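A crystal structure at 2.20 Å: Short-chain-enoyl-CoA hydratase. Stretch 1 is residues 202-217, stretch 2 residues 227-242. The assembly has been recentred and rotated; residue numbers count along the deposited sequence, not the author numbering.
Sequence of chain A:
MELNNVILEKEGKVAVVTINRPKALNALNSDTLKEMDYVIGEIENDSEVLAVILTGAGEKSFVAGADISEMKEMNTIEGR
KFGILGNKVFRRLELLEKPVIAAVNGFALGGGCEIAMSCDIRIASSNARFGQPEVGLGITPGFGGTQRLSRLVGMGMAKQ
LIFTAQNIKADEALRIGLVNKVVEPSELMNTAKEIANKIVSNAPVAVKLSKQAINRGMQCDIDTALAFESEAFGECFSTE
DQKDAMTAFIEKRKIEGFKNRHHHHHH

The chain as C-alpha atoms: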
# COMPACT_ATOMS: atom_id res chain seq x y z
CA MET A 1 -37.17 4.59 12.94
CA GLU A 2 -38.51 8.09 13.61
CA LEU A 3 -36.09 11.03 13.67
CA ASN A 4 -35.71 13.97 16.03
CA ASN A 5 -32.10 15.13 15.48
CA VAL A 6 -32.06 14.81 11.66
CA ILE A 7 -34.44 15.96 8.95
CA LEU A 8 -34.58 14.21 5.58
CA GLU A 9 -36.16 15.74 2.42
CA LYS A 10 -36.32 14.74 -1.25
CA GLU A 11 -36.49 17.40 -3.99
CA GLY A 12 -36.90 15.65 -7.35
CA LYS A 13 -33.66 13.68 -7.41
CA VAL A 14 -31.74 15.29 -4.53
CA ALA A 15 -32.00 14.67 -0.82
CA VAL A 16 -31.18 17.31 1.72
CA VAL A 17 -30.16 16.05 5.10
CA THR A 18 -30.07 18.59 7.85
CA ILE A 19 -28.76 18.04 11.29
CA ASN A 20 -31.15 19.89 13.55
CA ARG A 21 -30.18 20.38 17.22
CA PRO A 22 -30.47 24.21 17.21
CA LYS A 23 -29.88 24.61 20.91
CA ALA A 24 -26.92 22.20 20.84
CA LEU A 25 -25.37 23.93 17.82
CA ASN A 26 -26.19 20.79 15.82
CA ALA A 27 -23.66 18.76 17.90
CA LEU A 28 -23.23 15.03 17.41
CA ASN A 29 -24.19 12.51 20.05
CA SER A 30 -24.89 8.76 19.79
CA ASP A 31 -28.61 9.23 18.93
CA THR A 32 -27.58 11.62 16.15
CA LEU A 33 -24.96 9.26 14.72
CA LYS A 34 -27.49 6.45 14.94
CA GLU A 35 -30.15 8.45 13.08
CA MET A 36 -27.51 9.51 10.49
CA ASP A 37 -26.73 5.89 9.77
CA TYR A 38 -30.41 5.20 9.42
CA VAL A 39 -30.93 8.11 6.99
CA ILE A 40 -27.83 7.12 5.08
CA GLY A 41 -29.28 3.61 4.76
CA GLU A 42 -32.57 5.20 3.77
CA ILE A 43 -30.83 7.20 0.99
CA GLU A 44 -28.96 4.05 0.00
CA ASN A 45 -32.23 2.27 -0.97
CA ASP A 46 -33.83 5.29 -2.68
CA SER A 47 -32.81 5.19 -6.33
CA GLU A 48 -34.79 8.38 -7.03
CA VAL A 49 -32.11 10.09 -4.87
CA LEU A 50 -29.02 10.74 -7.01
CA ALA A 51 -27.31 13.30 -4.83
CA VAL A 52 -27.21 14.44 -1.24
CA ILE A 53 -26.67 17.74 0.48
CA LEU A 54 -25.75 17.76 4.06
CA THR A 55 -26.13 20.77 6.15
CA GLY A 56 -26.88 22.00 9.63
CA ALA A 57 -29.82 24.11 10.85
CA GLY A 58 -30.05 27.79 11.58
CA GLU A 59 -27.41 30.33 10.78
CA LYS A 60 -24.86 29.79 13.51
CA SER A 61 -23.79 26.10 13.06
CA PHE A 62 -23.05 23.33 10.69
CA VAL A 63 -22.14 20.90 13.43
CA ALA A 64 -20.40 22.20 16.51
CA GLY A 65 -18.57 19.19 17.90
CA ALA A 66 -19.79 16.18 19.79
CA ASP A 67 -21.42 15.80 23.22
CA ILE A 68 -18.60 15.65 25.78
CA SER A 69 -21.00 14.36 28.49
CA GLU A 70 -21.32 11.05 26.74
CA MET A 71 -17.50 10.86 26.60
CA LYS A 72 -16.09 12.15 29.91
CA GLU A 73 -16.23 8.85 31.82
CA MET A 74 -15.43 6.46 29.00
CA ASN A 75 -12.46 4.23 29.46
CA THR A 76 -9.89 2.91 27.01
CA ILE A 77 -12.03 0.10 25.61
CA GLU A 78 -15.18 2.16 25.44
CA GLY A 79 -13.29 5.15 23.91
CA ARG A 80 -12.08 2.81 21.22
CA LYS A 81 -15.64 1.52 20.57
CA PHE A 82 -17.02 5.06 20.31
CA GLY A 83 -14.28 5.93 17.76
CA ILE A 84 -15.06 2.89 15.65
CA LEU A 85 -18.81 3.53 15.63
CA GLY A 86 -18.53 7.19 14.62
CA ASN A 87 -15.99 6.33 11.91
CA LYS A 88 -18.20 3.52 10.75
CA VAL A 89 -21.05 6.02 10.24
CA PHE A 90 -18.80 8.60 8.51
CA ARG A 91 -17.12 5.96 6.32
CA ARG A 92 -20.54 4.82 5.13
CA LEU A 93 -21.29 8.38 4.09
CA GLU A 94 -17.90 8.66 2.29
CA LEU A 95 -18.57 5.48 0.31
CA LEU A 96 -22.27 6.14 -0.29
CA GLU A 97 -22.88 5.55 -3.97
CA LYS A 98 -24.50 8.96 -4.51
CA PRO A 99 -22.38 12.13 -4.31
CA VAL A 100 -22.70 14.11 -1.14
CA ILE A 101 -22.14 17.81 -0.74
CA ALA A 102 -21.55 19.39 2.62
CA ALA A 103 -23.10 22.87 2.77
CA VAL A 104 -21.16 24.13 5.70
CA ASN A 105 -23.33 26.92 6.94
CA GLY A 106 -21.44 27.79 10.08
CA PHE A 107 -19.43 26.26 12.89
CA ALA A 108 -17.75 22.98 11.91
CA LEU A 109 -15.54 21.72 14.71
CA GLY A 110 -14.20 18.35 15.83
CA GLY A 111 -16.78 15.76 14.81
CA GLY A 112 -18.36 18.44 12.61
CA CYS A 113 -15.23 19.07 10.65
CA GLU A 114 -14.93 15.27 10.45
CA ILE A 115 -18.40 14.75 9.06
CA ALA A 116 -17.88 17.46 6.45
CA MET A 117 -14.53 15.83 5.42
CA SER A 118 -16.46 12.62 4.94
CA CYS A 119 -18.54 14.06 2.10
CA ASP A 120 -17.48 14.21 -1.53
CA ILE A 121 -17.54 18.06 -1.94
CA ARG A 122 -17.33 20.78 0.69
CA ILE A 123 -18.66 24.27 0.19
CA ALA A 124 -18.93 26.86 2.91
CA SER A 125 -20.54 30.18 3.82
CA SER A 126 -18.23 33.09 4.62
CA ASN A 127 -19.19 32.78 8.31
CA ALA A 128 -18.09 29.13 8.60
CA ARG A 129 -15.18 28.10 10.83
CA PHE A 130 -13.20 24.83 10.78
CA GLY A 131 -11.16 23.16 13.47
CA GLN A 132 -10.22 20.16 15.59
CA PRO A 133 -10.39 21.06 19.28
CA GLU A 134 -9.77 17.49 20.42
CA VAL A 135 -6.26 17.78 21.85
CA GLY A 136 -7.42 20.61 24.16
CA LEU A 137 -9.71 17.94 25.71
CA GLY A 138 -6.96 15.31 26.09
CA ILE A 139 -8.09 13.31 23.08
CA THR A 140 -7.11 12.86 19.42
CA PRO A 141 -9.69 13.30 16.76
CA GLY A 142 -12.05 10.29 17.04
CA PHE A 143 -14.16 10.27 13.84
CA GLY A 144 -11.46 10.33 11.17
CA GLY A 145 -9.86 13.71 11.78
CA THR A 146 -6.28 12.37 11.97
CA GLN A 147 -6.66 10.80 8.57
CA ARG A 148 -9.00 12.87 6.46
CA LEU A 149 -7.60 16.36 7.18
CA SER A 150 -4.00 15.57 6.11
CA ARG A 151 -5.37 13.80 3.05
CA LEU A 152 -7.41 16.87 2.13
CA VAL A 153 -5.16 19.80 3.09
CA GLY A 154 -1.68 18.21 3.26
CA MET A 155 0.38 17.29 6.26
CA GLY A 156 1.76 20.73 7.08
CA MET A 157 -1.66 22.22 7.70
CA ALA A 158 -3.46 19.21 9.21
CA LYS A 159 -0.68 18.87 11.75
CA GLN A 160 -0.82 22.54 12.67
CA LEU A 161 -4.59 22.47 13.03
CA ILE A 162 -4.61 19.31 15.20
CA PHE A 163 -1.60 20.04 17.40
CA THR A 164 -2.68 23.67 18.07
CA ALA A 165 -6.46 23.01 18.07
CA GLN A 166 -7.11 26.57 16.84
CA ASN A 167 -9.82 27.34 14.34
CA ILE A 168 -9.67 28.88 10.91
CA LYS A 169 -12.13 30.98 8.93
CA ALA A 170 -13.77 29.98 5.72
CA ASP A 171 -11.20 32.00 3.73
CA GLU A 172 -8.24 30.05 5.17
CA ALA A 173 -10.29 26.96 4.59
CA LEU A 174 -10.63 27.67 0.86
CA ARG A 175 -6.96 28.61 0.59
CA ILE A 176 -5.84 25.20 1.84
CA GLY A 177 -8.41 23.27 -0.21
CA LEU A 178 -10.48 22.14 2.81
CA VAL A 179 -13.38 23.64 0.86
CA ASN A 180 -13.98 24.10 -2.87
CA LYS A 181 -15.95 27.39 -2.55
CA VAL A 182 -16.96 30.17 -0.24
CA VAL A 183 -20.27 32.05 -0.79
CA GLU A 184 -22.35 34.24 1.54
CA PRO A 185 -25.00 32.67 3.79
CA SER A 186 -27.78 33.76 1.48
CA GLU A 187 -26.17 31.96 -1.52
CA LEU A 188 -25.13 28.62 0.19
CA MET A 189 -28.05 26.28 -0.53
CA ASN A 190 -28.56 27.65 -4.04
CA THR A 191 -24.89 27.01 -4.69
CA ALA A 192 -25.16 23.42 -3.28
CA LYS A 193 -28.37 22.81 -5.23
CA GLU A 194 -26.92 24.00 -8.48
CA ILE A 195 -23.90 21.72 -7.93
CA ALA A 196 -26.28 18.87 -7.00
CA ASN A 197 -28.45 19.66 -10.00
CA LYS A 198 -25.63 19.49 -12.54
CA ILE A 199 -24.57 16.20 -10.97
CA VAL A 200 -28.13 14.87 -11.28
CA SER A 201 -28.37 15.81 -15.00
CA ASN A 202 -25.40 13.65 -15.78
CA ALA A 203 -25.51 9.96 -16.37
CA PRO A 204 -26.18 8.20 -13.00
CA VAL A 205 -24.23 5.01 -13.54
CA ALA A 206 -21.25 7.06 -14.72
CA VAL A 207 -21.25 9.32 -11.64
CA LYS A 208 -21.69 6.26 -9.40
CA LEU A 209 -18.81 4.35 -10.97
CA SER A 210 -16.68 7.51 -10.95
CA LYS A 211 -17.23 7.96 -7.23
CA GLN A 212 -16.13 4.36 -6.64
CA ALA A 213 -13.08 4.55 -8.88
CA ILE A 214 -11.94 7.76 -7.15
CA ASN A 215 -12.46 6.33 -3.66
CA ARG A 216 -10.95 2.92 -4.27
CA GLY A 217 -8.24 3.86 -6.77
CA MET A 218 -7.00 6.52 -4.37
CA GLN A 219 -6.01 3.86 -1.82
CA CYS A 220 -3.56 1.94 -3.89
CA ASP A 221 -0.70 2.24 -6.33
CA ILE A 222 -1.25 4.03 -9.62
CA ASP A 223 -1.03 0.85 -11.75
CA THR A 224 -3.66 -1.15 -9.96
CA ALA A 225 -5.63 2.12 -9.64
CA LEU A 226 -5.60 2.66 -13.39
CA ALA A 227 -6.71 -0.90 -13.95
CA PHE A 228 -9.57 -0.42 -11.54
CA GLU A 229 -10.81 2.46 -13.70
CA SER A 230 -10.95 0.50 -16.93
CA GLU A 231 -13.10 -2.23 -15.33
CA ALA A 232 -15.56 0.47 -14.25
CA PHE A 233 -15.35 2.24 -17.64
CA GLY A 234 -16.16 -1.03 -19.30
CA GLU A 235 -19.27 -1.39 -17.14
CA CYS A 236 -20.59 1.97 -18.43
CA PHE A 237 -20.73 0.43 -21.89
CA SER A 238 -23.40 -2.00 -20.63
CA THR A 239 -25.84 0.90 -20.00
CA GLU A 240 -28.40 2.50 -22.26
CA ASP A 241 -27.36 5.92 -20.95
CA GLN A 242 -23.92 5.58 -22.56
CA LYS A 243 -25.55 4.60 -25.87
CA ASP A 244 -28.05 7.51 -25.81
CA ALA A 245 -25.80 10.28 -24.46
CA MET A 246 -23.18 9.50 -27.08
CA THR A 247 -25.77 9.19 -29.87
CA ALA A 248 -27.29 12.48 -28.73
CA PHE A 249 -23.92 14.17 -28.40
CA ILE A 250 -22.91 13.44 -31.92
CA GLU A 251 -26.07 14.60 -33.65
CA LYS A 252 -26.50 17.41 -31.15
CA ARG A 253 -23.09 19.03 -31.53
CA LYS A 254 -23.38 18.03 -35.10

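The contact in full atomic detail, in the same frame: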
# COMPACT_ATOMS: atom_id res chain seq x y z
N ASN A 202 -26.34 14.53 -15.13
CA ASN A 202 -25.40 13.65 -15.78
C ASN A 202 -25.77 12.20 -15.60
O ASN A 202 -26.62 11.88 -14.79
CB ASN A 202 -24.01 13.90 -15.25
CG ASN A 202 -23.49 15.24 -15.67
OD1 ASN A 202 -23.58 15.59 -16.85
ND2 ASN A 202 -22.92 16.00 -14.72
N ALA A 203 -25.13 11.34 -16.37
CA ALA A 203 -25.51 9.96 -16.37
C ALA A 203 -25.22 9.36 -14.99
O ALA A 203 -24.14 9.58 -14.44
CB ALA A 203 -24.79 9.21 -17.46
N PRO A 204 -26.22 8.67 -14.39
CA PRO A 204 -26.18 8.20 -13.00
C PRO A 204 -25.22 7.03 -12.73
O PRO A 204 -24.60 6.98 -11.69
CB PRO A 204 -27.63 7.76 -12.73
CG PRO A 204 -28.19 7.43 -14.08
CD PRO A 204 -27.51 8.34 -15.05
N VAL A 205 -25.12 6.12 -13.67
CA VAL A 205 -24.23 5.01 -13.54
C VAL A 205 -22.79 5.49 -13.64
O VAL A 205 -21.90 5.02 -12.90
CB VAL A 205 -24.55 3.96 -14.61
CG1 VAL A 205 -23.45 2.92 -14.74
CG2 VAL A 205 -25.90 3.32 -14.27
N ALA A 206 -22.57 6.46 -14.52
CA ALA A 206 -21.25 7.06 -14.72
C ALA A 206 -20.74 7.82 -13.51
O ALA A 206 -19.57 7.71 -13.17
CB ALA A 206 -21.25 7.97 -15.94
N VAL A 207 -21.60 8.59 -12.85
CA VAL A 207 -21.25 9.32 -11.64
C VAL A 207 -20.99 8.35 -10.50
O VAL A 207 -20.08 8.56 -9.70
CB VAL A 207 -22.38 10.25 -11.18
CG1 VAL A 207 -22.09 10.88 -9.83
CG2 VAL A 207 -22.61 11.36 -12.20
N LYS A 208 -21.82 7.30 -10.43
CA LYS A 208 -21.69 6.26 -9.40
C LYS A 208 -20.33 5.55 -9.47
O LYS A 208 -19.59 5.49 -8.48
CB LYS A 208 -22.81 5.22 -9.56
CG LYS A 208 -22.85 4.10 -8.53
CD LYS A 208 -24.24 3.46 -8.44
CE LYS A 208 -25.21 4.35 -7.64
NZ LYS A 208 -26.49 3.67 -7.23
N LEU A 209 -20.03 5.05 -10.68
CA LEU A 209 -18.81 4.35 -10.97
C LEU A 209 -17.58 5.25 -10.84
O LEU A 209 -16.55 4.81 -10.32
CB LEU A 209 -18.86 3.67 -12.35
CG LEU A 209 -19.90 2.55 -12.56
CD1 LEU A 209 -19.93 2.09 -14.02
CD2 LEU A 209 -19.64 1.37 -11.67
N SER A 210 -17.71 6.52 -11.23
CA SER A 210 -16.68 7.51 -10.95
C SER A 210 -16.41 7.69 -9.47
O SER A 210 -15.26 7.80 -9.05
CB SER A 210 -16.99 8.89 -11.57
OG SER A 210 -17.08 8.83 -12.97
N LYS A 211 -17.46 7.77 -8.65
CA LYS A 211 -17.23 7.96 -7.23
C LYS A 211 -16.41 6.78 -6.68
O LYS A 211 -15.50 6.97 -5.92
CB LYS A 211 -18.53 8.05 -6.43
CG LYS A 211 -18.24 8.38 -4.98
CD LYS A 211 -19.48 8.67 -4.17
CE LYS A 211 -19.08 8.71 -2.71
NZ LYS A 211 -20.01 9.46 -1.88
N GLN A 212 -16.76 5.59 -7.11
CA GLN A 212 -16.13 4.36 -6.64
C GLN A 212 -14.66 4.30 -7.11
O GLN A 212 -13.74 4.04 -6.33
CB GLN A 212 -16.96 3.16 -7.13
CG GLN A 212 -16.34 1.79 -6.96
CD GLN A 212 -16.51 1.24 -5.56
OE1 GLN A 212 -16.66 0.03 -5.39
NE2 GLN A 212 -16.52 2.10 -4.57
N ALA A 213 -14.43 4.57 -8.39
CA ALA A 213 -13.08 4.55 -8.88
C ALA A 213 -12.20 5.58 -8.16
O ALA A 213 -11.04 5.31 -7.86
CB ALA A 213 -13.07 4.75 -10.38
N ILE A 214 -12.73 6.74 -7.82
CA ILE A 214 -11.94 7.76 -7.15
C ILE A 214 -11.65 7.34 -5.71
O ILE A 214 -10.54 7.54 -5.22
CB ILE A 214 -12.63 9.13 -7.16
CG1 ILE A 214 -12.74 9.63 -8.59
CG2 ILE A 214 -11.87 10.13 -6.30
CD1 ILE A 214 -13.69 10.81 -8.78
N ASN A 215 -12.63 6.75 -5.04
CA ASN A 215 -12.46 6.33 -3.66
C ASN A 215 -11.51 5.17 -3.57
O ASN A 215 -10.61 5.18 -2.74
CB ASN A 215 -13.79 5.92 -2.99
CG ASN A 215 -14.58 7.12 -2.47
OD1 ASN A 215 -13.99 8.14 -2.04
ND2 ASN A 215 -15.91 6.98 -2.44
N ARG A 216 -11.69 4.18 -4.43
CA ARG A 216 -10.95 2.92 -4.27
C ARG A 216 -9.55 3.01 -4.91
O ARG A 216 -8.54 2.62 -4.29
CB ARG A 216 -11.74 1.73 -4.81
CG ARG A 216 -13.24 1.80 -4.52
CD ARG A 216 -13.85 0.79 -3.57
NE ARG A 216 -13.59 0.93 -2.16
CZ ARG A 216 -14.41 0.57 -1.16
NH1 ARG A 216 -13.97 0.68 0.08
NH2 ARG A 216 -15.65 0.18 -1.34
N GLY A 217 -9.49 3.55 -6.12
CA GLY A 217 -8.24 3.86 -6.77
C GLY A 217 -7.31 4.73 -5.96
O GLY A 217 -6.09 4.56 -6.01
N ALA A 227 -6.03 0.29 -13.43
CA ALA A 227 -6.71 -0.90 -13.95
C ALA A 227 -8.11 -0.96 -13.37
O ALA A 227 -9.04 -1.35 -14.03
CB ALA A 227 -5.92 -2.15 -13.65
N PHE A 228 -8.26 -0.50 -12.14
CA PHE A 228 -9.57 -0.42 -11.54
C PHE A 228 -10.51 0.40 -12.44
O PHE A 228 -11.59 -0.05 -12.78
CB PHE A 228 -9.51 0.20 -10.14
CG PHE A 228 -10.80 0.08 -9.35
CD1 PHE A 228 -11.91 0.85 -9.68
CD2 PHE A 228 -10.90 -0.79 -8.27
CE1 PHE A 228 -13.09 0.75 -8.95
CE2 PHE A 228 -12.09 -0.89 -7.54
CZ PHE A 228 -13.18 -0.13 -7.89
N GLU A 229 -10.05 1.57 -12.84
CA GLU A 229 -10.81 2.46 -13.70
C GLU A 229 -11.37 1.79 -14.92
O GLU A 229 -12.55 1.89 -15.16
CB GLU A 229 -9.97 3.64 -14.15
CG GLU A 229 -10.74 4.74 -14.88
CD GLU A 229 -9.82 5.73 -15.53
OE1 GLU A 229 -9.56 6.81 -14.92
OE2 GLU A 229 -9.35 5.39 -16.64
N SER A 230 -10.51 1.15 -15.70
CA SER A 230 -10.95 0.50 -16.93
C SER A 230 -12.06 -0.54 -16.75
O SER A 230 -12.88 -0.72 -17.65
CB SER A 230 -9.75 -0.11 -17.67
OG SER A 230 -8.87 0.92 -18.15
N GLU A 231 -12.08 -1.23 -15.61
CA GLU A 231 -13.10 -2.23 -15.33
C GLU A 231 -14.42 -1.49 -15.15
O GLU A 231 -15.46 -1.92 -15.66
CB GLU A 231 -12.76 -3.06 -14.07
CG GLU A 231 -11.39 -3.77 -14.05
CD GLU A 231 -11.20 -4.80 -15.15
OE1 GLU A 231 -12.20 -5.18 -15.79
OE2 GLU A 231 -10.05 -5.24 -15.41
N ALA A 232 -14.38 -0.38 -14.43
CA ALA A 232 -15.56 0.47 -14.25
C ALA A 232 -16.06 1.13 -15.54
O ALA A 232 -17.26 1.18 -15.80
CB ALA A 232 -15.27 1.52 -13.19
N PHE A 233 -15.12 1.63 -16.33
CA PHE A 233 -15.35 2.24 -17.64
C PHE A 233 -16.03 1.25 -18.54
O PHE A 233 -17.00 1.56 -19.22
CB PHE A 233 -13.98 2.62 -18.21
CG PHE A 233 -14.01 3.37 -19.50
CD1 PHE A 233 -14.43 4.70 -19.54
CD2 PHE A 233 -13.51 2.79 -20.67
CE1 PHE A 233 -14.40 5.41 -20.73
CE2 PHE A 233 -13.49 3.50 -21.87
CZ PHE A 233 -13.93 4.82 -21.89
N GLY A 234 -15.52 0.03 -18.54
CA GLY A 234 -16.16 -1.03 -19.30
C GLY A 234 -17.62 -1.15 -18.90
O GLY A 234 -18.48 -1.20 -19.76
N GLU A 235 -17.90 -1.16 -17.60
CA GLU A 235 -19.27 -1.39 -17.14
C GLU A 235 -20.23 -0.33 -17.72
O GLU A 235 -21.34 -0.66 -18.09
CB GLU A 235 -19.37 -1.44 -15.60
CG GLU A 235 -18.67 -2.65 -14.98
CD GLU A 235 -18.68 -2.60 -13.48
OE1 GLU A 235 -19.58 -3.22 -12.90
OE2 GLU A 235 -17.81 -1.94 -12.87
N CYS A 236 -19.78 0.92 -17.84
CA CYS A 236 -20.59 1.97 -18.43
C CYS A 236 -21.08 1.60 -19.83
O CYS A 236 -22.17 2.00 -20.23
CB CYS A 236 -19.83 3.28 -18.50
SG CYS A 236 -19.37 3.95 -16.90
N PHE A 237 -20.29 0.84 -20.56
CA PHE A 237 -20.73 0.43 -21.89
C PHE A 237 -21.85 -0.62 -21.88
O PHE A 237 -22.34 -0.99 -22.93
CB PHE A 237 -19.53 0.01 -22.75
CG PHE A 237 -18.69 1.16 -23.18
CD1 PHE A 237 -17.70 1.68 -22.34
CD2 PHE A 237 -18.89 1.74 -24.44
CE1 PHE A 237 -16.93 2.76 -22.73
CE2 PHE A 237 -18.10 2.81 -24.85
CZ PHE A 237 -17.12 3.33 -24.00
N SER A 238 -22.25 -1.10 -20.71
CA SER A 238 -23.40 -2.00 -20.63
C SER A 238 -24.70 -1.19 -20.52
O SER A 238 -25.74 -1.76 -20.73
CB SER A 238 -23.30 -3.00 -19.45
OG SER A 238 -23.71 -2.43 -18.21
N THR A 239 -24.63 0.10 -20.20
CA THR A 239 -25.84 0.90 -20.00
C THR A 239 -26.41 1.50 -21.27
O THR A 239 -25.69 1.78 -22.24
CB THR A 239 -25.63 2.10 -19.07
OG1 THR A 239 -24.82 3.08 -19.73
CG2 THR A 239 -24.97 1.69 -17.78
N GLU A 240 -27.73 1.71 -21.23
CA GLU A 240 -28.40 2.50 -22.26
C GLU A 240 -27.97 3.97 -22.22
O GLU A 240 -27.87 4.59 -23.27
CB GLU A 240 -29.93 2.41 -22.13
CG GLU A 240 -30.49 1.03 -22.42
CD GLU A 240 -30.01 0.51 -23.75
OE1 GLU A 240 -30.63 0.87 -24.76
OE2 GLU A 240 -29.00 -0.24 -23.79
N ASP A 241 -27.72 4.51 -21.03
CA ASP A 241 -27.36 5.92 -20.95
C ASP A 241 -26.16 6.23 -21.83
O ASP A 241 -26.23 7.12 -22.67
CB ASP A 241 -27.13 6.35 -19.51
CG ASP A 241 -28.44 6.55 -18.75
OD1 ASP A 241 -29.51 6.64 -19.40
OD2 ASP A 241 -28.39 6.63 -17.51
N GLN A 242 -25.09 5.47 -21.67
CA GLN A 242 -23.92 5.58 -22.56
C GLN A 242 -24.25 5.59 -24.06
O GLN A 242 -23.67 6.35 -24.85
CB GLN A 242 -22.93 4.44 -22.26
CG GLN A 242 -21.75 4.36 -23.20
CD GLN A 242 -21.93 3.36 -24.33
OE1 GLN A 242 -22.48 2.26 -24.15
NE2 GLN A 242 -21.43 3.73 -25.50

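Not one hydrogen bond crosses between these two stretches, although together they bury 568 Å² of surface; the hydrogen bonds between residues of these segments all stay within one stretch or the other. The contact therefore illustrates a general principle: helices can be held side by side by shape and apolar contact, while hydrogen bonds merely fix the shapes that meet.

The helix of residues 204-217 and the helix of residues 227-236 run nearly antiparallel, with 168° between their directions and axes 9.5 Å apart at closest approach. Small residues line much of the seam. The CA atoms of Ala213 and Glu229 lie 5.7 Å apart, those of Leu209 and Ala232 6.0 Å, and those of Ala206 and Cys236 6.3 Å.

Leu209 occupies the middle of this seam. The m,t rotamer of Leu209 places Leu209 CD1 3.5 Å from Cys236 SG and 3.9 Å from Glu235 CB, so that the methyl rests against Glu235 and Cys236 of the opposing stretch. Leu209 CD1 also comes within 3.3 Å of Ala232 O, a van der Waals contact with a carbonyl already engaged by Cys236 N, while Leu209 CB and Ala232 CB meet at 4.3 Å.

Toward the end of the first helix, the aromatic ring of Phe228 supplies the bulk. Gln212 CG approaches the ring edge, 3.8 Å from Phe228 CZ. Ala213 CB lies 4.1 Å from Phe228 CD1. Arg216 CB sits 4.2 Å from the centroid of the Phe228 ring, an off-centre CH-pi contact in which an aliphatic C-H group packs, largely by dispersion, against the ring's electron cloud; the end of the arginine side chain leads away, while CB and CG pack by the ring.

At the other end, the second stretch turns before a new helix begins. A type I turn from Cys236 to Thr239 is reinforced by Thr239 OG1 donating to Cys236 O at 2.9 Å. The same oxygen, Thr239 OG1, accepts from Gln242 N at 3.1 Å, capping the helix that follows, where the first amides lack carbonyl partners from a preceding turn. Thr239 also meets the first stretch through its methyl: Thr239 CG2 lies 3.6 Å from Val205 CG1. Beyond it, Asp241 CB approaches Ala203 CB at 4.2 Å, and Asp241 OD2 lies 3.1 Å from Pro204 CD, a close contact of carboxylate oxygen with a ring carbon beside the proline nitrogen.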